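Local coordinates for protein putative aldehyde dehydrogenase AldY (Bacillus subtilis, PDB 4DNG) that probably oxidises aldehydes to carboxylates with NAD+ as the electron acceptor, and may help protect the cell against ethanol and related compounds, at residues I330-R333 and Q334-A338; G96-I99 and K100-E104; G356-V359 and G360-L363. All coordinates share one frame; numbering follows the deposited sequence.

Contact 1: I330-R333 and Q334-A338; sequences INER and QIEKA
Asn331 and Gln334 meet at the start of helix 332-347, where the contact is a polar cap on the first turn. Asn331 sits at the N-cap and turns its amide forward over the first turn: with CG between the backbone N and the carbonyl carbon (chi1 64°), OD1 comes 2.9 Å from Gln334 N. The N-H...O angle is 149°, and the donor lies nearly along the C=O axis of the side-chain amide. Gln334 N also has a weak, longer bond to the backbone Asn331 O. The side-chain amide of Gln334 stands 84° from that of Asn331, so the two planes are nearly perpendicular. The next bonds are regular helical ones: Glu336 N to Glu332 O at 3.2 Å, close to straight, and Lys337 N to Arg333 O at 3.1 Å.

The closest carbon-carbon contact between side chains is Ile330 CG2 to Gln334 CG, 3.2 Å, a tight fit for two carbons. Ile335 CG1 lies 3.9 Å from the backbone Asn331 O.

The charged contact is between like groups. Glu332 OE2 and Glu336 OE2 are 3.1 Å apart, two acceptors on carboxylates whose planes are turned obliquely against each other. Glu332 OE2 has a stronger partner outside this stretch, the guanidinium of Arg358, with which it forms a salt bridge.

The chemistry implies that the cap supplies an acceptor to an amide N-H that the helix itself cannot serve at its first turn. The paired carboxylates probably repel one another, a cost that the positive charge of Arg358 is likely to offset, and Glu332, as the first helical residue, would probably be favoured by the helix dipole.

Contact 2: G96-I99 and K100-E104; sequences GTII and KSTIE
Ser101 reaches back to Thr97 across the first turn of helix 98-118, where the hydroxyls of Ser101 and Thr102 bond to carbonyls four residues earlier. Thr97 occupies the N-cap position, but its own side chain makes no capping bond; its OG1 bonds instead to Thr324 O. Its backbone O takes both Ser101 N and Ser101 OG, each at 2.7 Å, the hydroxyl from 47° above the carbonyl plane.

Lys100 runs from CB, 3.6 Å from Thr97 O, to CG, which leaves anti to the backbone N (chi1 -169°); chi2, off the extended value (-140°), then brings CD to 4.1 Å from Gly96 CA. Further bends at chi3 and chi4 lead CE and NZ away from Gly96 toward Phe155, which receives the charged end in a cation-pi contact, and the side chain also touches Phe383. Separately, Ile99 CG2 and Ile103 CD1 touch loosely at 4.3 Å, and Ile103 packs on Phe277 of helix 268-281, while Ser101 and Thr102 face helix 83-94.

Ile98 O is likewise gripped twice, by Thr102 N at 2.8 Å and Thr102 OG1 at 2.7 Å, and these two donors arrive from opposite faces of its carbonyl plane.

Contact 3: G356-V359 and G360-L363; sequences GKRV and GNVL
Arg358 presents the edge of its guanidinium to Gly360: Gly360 O lies in the guanidinium plane to within 2° and accepts NE at 2.6 Å in an almost straight bond (176°). The extended chain, with CG anti to the backbone N, carries NE over the turn to that carbonyl. Also at this edge, NH1 is 3.0 Å from Asn361 ND2; both are donors, so this is contact without a bond, and the amide stands 54° from the guanidinium. Asn361 OD1 is taken by Gln32 NE2, consistent with ND2 being the atom turned toward the arginine.

The backbone from Val359 to Val362 forms a type II' turn closing a beta hairpin. Val359 N bonds to Val362 O at 2.9 Å and Val362 N to Val359 O at 3.0 Å. Gly360 takes the positive phi. A CA-H...O contact, Leu363 CA to Lys357 O at 3.3 Å, extends the pairing. With a leucine in place of Arg358, Gly360 O would probably lose its donor and Glu332 its salt-bridge mate.

Arg358 and Leu363 share the face that packs on helix 332-347, against Ile335 and Ala338, whereas Val359 and Val362 point to the other face, where Val359 touches Tyr316. Strand 362-369 continues into the mixed sheet, pairing in parallel with 386-392.

In the fold
Contacts 1 and 3 form one patch, their centres 10 Å apart: Glu332 OE2 lies 2.8 Å from Arg358 NH2, a salt bridge tying the helix start to the hairpin. Packing adds to it, with Ala338 CB 3.8 Å from Leu363 CD2. Contact 2 stands apart from both, its centre about 20 Å from each, the nearest atoms about 7 Å from contact 1 and about 9 Å from contact 3. In relation to the cofactor, contact 1 carries Lys337, whose side chain is about 8 Å from that of Ser232, a probable NAD+-binding residue; contacts 2 and 3 lie away from the predicted catalytic residues and the NAD+ site.

Contact 1: I330-R333 and Q334-A338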
loop_
_atom_site.group_PDB
_atom_site.type_symbol
_atom_site.label_atom_id
_atom_site.label_comp_id
_atom_site.label_asym_id
_atom_site.label_seq_id
_atom_site.Cartn_x
_atom_site.Cartn_y
_atom_site.Cartn_z
ATOM N N ILE A 330 -15.752 -24.137 -14.674
ATOM C CA ILE A 330 -16.746 -23.109 -14.392
ATOM C C ILE A 330 -17.675 -22.749 -15.575
ATOM O O ILE A 330 -18.862 -22.541 -15.384
ATOM C CB ILE A 330 -16.057 -21.855 -13.815
ATOM C CG1 ILE A 330 -17.067 -20.752 -13.425
ATOM C CG2 ILE A 330 -15.033 -21.345 -14.806
ATOM C CD1 ILE A 330 -18.121 -21.166 -12.409
ATOM N N ASN A 331 -17.127 -22.694 -16.784
ATOM C CA ASN A 331 -17.904 -22.414 -17.986
ATOM C C ASN A 331 -17.191 -22.906 -19.262
ATOM O O ASN A 331 -16.083 -23.434 -19.205
ATOM C CB ASN A 331 -18.198 -20.907 -18.085
ATOM C CG ASN A 331 -16.939 -20.081 -18.254
ATOM O OD1 ASN A 331 -16.079 -20.403 -19.069
ATOM N ND2 ASN A 331 -16.812 -19.023 -17.461
ATOM N N GLU A 332 -17.819 -22.678 -20.409
ATOM C CA GLU A 332 -17.310 -23.116 -21.711
ATOM C C GLU A 332 -16.062 -22.362 -22.175
ATOM O O GLU A 332 -15.214 -22.946 -22.849
ATOM C CB GLU A 332 -18.412 -22.979 -22.765
ATOM C CG GLU A 332 -18.032 -23.392 -24.177
ATOM C CD GLU A 332 -18.323 -24.849 -24.478
ATOM O OE1 GLU A 332 -19.368 -25.371 -24.021
ATOM O OE2 GLU A 332 -17.503 -25.468 -25.190
ATOM N N ARG A 333 -15.957 -21.075 -21.836
ATOM C CA ARG A 333 -14.780 -20.304 -22.215
ATOM C C ARG A 333 -13.512 -20.856 -21.553
ATOM O O ARG A 333 -12.430 -20.781 -22.140
ATOM C CB ARG A 333 -14.949 -18.819 -21.905
ATOM C CG ARG A 333 -15.487 -17.989 -23.065
ATOM C CD ARG A 333 -15.511 -16.490 -22.755
ATOM N NE ARG A 333 -16.587 -16.114 -21.828
ATOM C CZ ARG A 333 -16.413 -15.610 -20.601
ATOM N NH1 ARG A 333 -15.196 -15.393 -20.112
ATOM N NH2 ARG A 333 -17.469 -15.312 -19.857
ATOM N N GLN A 334 -13.656 -21.418 -20.349
ATOM C CA GLN A 334 -12.530 -22.032 -19.628
ATOM C C GLN A 334 -12.053 -23.301 -20.308
ATOM O O GLN A 334 -10.847 -23.537 -20.379
ATOM C CB GLN A 334 -12.897 -22.364 -18.182
ATOM C CG GLN A 334 -13.039 -21.142 -17.304
ATOM C CD GLN A 334 -11.729 -20.432 -17.091
ATOM O OE1 GLN A 334 -11.503 -19.350 -17.640
ATOM N NE2 GLN A 334 -10.842 -21.045 -16.303
ATOM N N ILE A 335 -12.992 -24.115 -20.797
ATOM C CA ILE A 335 -12.628 -25.332 -21.498
ATOM C C ILE A 335 -11.860 -25.025 -22.791
ATOM O O ILE A 335 -10.780 -25.554 -22.994
ATOM C CB ILE A 335 -13.831 -26.253 -21.759
ATOM C CG1 ILE A 335 -14.392 -26.782 -20.436
ATOM C CG2 ILE A 335 -13.402 -27.442 -22.596
ATOM C CD1 ILE A 335 -15.827 -27.261 -20.518
ATOM N N GLU A 336 -12.404 -24.157 -23.639
ATOM C CA GLU A 336 -11.747 -23.789 -24.903
ATOM C C GLU A 336 -10.337 -23.257 -24.610
ATOM O O GLU A 336 -9.378 -23.597 -25.304
ATOM C CB GLU A 336 -12.570 -22.755 -25.703
ATOM C CG GLU A 336 -14.066 -23.042 -25.837
ATOM C CD GLU A 336 -14.456 -23.879 -27.048
ATOM O OE1 GLU A 336 -13.566 -24.342 -27.801
ATOM O OE2 GLU A 336 -15.677 -24.074 -27.255
ATOM N N LYS A 337 -10.224 -22.448 -23.557
ATOM C CA LYS A 337 -8.946 -21.898 -23.121
ATOM C C LYS A 337 -7.978 -22.977 -22.681
ATOM O O LYS A 337 -6.787 -22.900 -22.964
ATOM C CB LYS A 337 -9.145 -20.883 -21.991
ATOM C CG LYS A 337 -9.483 -19.489 -22.475
ATOM C CD LYS A 337 -9.235 -18.459 -21.391
ATOM C CE LYS A 337 -9.442 -17.052 -21.924
ATOM N NZ LYS A 337 -8.698 -16.061 -21.095
ATOM N N ALA A 338 -8.493 -23.986 -21.995
ATOM C CA ALA A 338 -7.670 -25.089 -21.530
ATOM C C ALA A 338 -7.187 -25.916 -22.711
ATOM O O ALA A 338 -5.993 -26.176 -22.855
ATOM C CB ALA A 338 -8.463 -25.962 -20.575
#

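Contact 2: G96-I99 and K100-E104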
loop_
_atom_site.group_PDB
_atom_site.type_symbol
_atom_site.label_atom_id
_atom_site.label_comp_id
_atom_site.label_asym_id
_atom_site.label_seq_id
_atom_site.Cartn_x
_atom_site.Cartn_y
_atom_site.Cartn_z
ATOM N N GLY A 96 -17.313 -26.895 -8.252
ATOM C CA GLY A 96 -16.462 -27.497 -7.244
ATOM C C GLY A 96 -17.137 -28.709 -6.643
ATOM O O GLY A 96 -18.371 -28.813 -6.572
ATOM N N THR A 97 -16.294 -29.630 -6.231
ATOM C CA THR A 97 -16.653 -30.920 -5.687
ATOM C C THR A 97 -17.200 -30.764 -4.240
ATOM O O THR A 97 -16.897 -29.749 -3.583
ATOM C CB THR A 97 -15.345 -31.708 -5.733
ATOM O OG1 THR A 97 -15.304 -32.482 -6.940
ATOM C CG2 THR A 97 -15.138 -32.554 -4.526
ATOM N N ILE A 98 -18.006 -31.729 -3.752
ATOM C CA ILE A 98 -18.469 -31.700 -2.354
ATOM C C ILE A 98 -17.283 -31.620 -1.388
ATOM O O ILE A 98 -17.328 -30.907 -0.386
ATOM C CB ILE A 98 -19.397 -32.887 -1.975
ATOM C CG1 ILE A 98 -20.867 -32.471 -2.028
ATOM C CG2 ILE A 98 -19.210 -33.269 -0.510
ATOM C CD1 ILE A 98 -21.444 -32.281 -3.402
ATOM N N ILE A 99 -16.216 -32.344 -1.702
ATOM C CA ILE A 99 -14.984 -32.260 -0.922
ATOM C C ILE A 99 -14.400 -30.849 -0.938
ATOM O O ILE A 99 -14.148 -30.279 0.117
ATOM C CB ILE A 99 -13.922 -33.282 -1.388
ATOM C CG1 ILE A 99 -14.429 -34.721 -1.184
ATOM C CG2 ILE A 99 -12.613 -33.073 -0.639
ATOM C CD1 ILE A 99 -15.355 -35.250 -2.274
ATOM N N LYS A 100 -14.185 -30.293 -2.130
ATOM C CA LYS A 100 -13.647 -28.940 -2.256
ATOM C C LYS A 100 -14.579 -27.956 -1.530
ATOM O O LYS A 100 -14.120 -27.048 -0.839
ATOM C CB LYS A 100 -13.488 -28.532 -3.729
ATOM C CG LYS A 100 -12.682 -27.255 -3.904
ATOM C CD LYS A 100 -13.212 -26.308 -4.972
ATOM C CE LYS A 100 -12.407 -26.383 -6.264
ATOM N NZ LYS A 100 -12.114 -25.028 -6.831
ATOM N N SER A 101 -15.885 -28.175 -1.667
ATOM C CA SER A 101 -16.873 -27.265 -1.102
ATOM C C SER A 101 -16.899 -27.303 0.418
ATOM O O SER A 101 -17.084 -26.263 1.066
ATOM C CB SER A 101 -18.255 -27.579 -1.651
ATOM O OG SER A 101 -18.279 -27.431 -3.060
ATOM N N THR A 102 -16.709 -28.498 0.978
ATOM C CA THR A 102 -16.690 -28.658 2.421
ATOM C C THR A 102 -15.516 -27.901 3.007
ATOM O O THR A 102 -15.649 -27.208 4.021
ATOM C CB THR A 102 -16.621 -30.132 2.804
ATOM O OG1 THR A 102 -17.781 -30.792 2.285
ATOM C CG2 THR A 102 -16.563 -30.305 4.343
ATOM N N ILE A 103 -14.373 -28.011 2.336
ATOM C CA ILE A 103 -13.142 -27.350 2.769
ATOM C C ILE A 103 -13.351 -25.837 2.731
ATOM O O ILE A 103 -12.974 -25.114 3.668
ATOM C CB ILE A 103 -11.945 -27.805 1.910
ATOM C CG1 ILE A 103 -11.511 -29.217 2.334
ATOM C CG2 ILE A 103 -10.780 -26.845 2.044
ATOM C CD1 ILE A 103 -10.568 -29.911 1.371
ATOM N N GLU A 104 -14.000 -25.372 1.667
ATOM C CA GLU A 104 -14.275 -23.957 1.504
ATOM C C GLU A 104 -15.214 -23.415 2.595
ATOM O O GLU A 104 -14.941 -22.337 3.177
ATOM C CB GLU A 104 -14.825 -23.659 0.115
ATOM C CG GLU A 104 -14.809 -22.169 -0.172
ATOM C CD GLU A 104 -15.138 -21.800 -1.610
ATOM O OE1 GLU A 104 -14.948 -22.638 -2.531
ATOM O OE2 GLU A 104 -15.575 -20.638 -1.806
#

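Contact 3: G356-V359 and G360-L363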
loop_
_atom_site.group_PDB
_atom_site.type_symbol
_atom_site.label_atom_id
_atom_site.label_comp_id
_atom_site.label_asym_id
_atom_site.label_seq_id
_atom_site.Cartn_x
_atom_site.Cartn_y
_atom_site.Cartn_z
ATOM N N GLY A 356 -5.900 -36.503 -20.846
ATOM C CA GLY A 356 -7.304 -36.363 -20.474
ATOM C C GLY A 356 -8.195 -36.218 -21.698
ATOM O O GLY A 356 -7.743 -36.418 -22.834
ATOM N N LYS A 357 -9.458 -35.860 -21.467
ATOM C CA LYS A 357 -10.457 -35.721 -22.541
ATOM C C LYS A 357 -11.611 -34.860 -22.044
ATOM O O LYS A 357 -11.649 -34.524 -20.860
ATOM C CB LYS A 357 -10.966 -37.094 -23.027
ATOM C CG LYS A 357 -11.974 -37.775 -22.109
ATOM C CD LYS A 357 -12.059 -39.263 -22.414
ATOM C CE LYS A 357 -13.173 -39.943 -21.632
ATOM N NZ LYS A 357 -14.472 -39.869 -22.356
ATOM N N ARG A 358 -12.538 -34.516 -22.946
ATOM C CA ARG A 358 -13.676 -33.669 -22.611
ATOM C C ARG A 358 -14.960 -34.479 -22.568
ATOM O O ARG A 358 -15.420 -34.964 -23.600
ATOM C CB ARG A 358 -13.835 -32.514 -23.612
ATOM C CG ARG A 358 -15.196 -31.837 -23.506
ATOM C CD ARG A 358 -15.314 -30.510 -24.240
ATOM N NE ARG A 358 -16.504 -29.798 -23.778
ATOM C CZ ARG A 358 -16.891 -28.590 -24.182
ATOM N NH1 ARG A 358 -17.998 -28.052 -23.672
ATOM N NH2 ARG A 358 -16.177 -27.910 -25.081
ATOM N N VAL A 359 -15.538 -34.608 -21.377
ATOM C CA VAL A 359 -16.848 -35.235 -21.220
ATOM C C VAL A 359 -17.847 -34.166 -20.789
ATOM O O VAL A 359 -17.878 -33.758 -19.622
ATOM C CB VAL A 359 -16.838 -36.384 -20.184
ATOM C CG1 VAL A 359 -18.136 -37.176 -20.258
ATOM C CG2 VAL A 359 -15.650 -37.306 -20.399
ATOM N N GLY A 360 -18.670 -33.718 -21.728
ATOM C CA GLY A 360 -19.576 -32.618 -21.457
ATOM C C GLY A 360 -18.724 -31.405 -21.144
ATOM O O GLY A 360 -17.888 -31.003 -21.956
ATOM N N ASN A 361 -18.906 -30.839 -19.954
ATOM C CA ASN A 361 -18.127 -29.675 -19.553
ATOM C C ASN A 361 -17.031 -30.003 -18.514
ATOM O O ASN A 361 -16.407 -29.102 -17.919
ATOM C CB ASN A 361 -19.050 -28.525 -19.122
ATOM C CG ASN A 361 -20.167 -28.266 -20.129
ATOM O OD1 ASN A 361 -21.337 -28.597 -19.886
ATOM N ND2 ASN A 361 -19.809 -27.680 -21.273
ATOM N N VAL A 362 -16.798 -31.304 -18.324
ATOM C CA VAL A 362 -15.713 -31.805 -17.484
ATOM C C VAL A 362 -14.501 -32.071 -18.363
ATOM O O VAL A 362 -14.606 -32.744 -19.387
ATOM C CB VAL A 362 -16.092 -33.149 -16.801
ATOM C CG1 VAL A 362 -14.905 -33.712 -16.041
ATOM C CG2 VAL A 362 -17.296 -32.998 -15.863
ATOM N N LEU A 363 -13.342 -31.557 -17.990
ATOM C CA LEU A 363 -12.144 -32.165 -18.544
ATOM C C LEU A 363 -11.323 -32.939 -17.512
ATOM O O LEU A 363 -11.108 -32.487 -16.381
ATOM C CB LEU A 363 -11.333 -31.233 -19.459
ATOM C CG LEU A 363 -10.567 -29.994 -19.043
ATOM C CD1 LEU A 363 -9.139 -30.351 -18.672
ATOM C CD2 LEU A 363 -10.570 -29.047 -20.228
#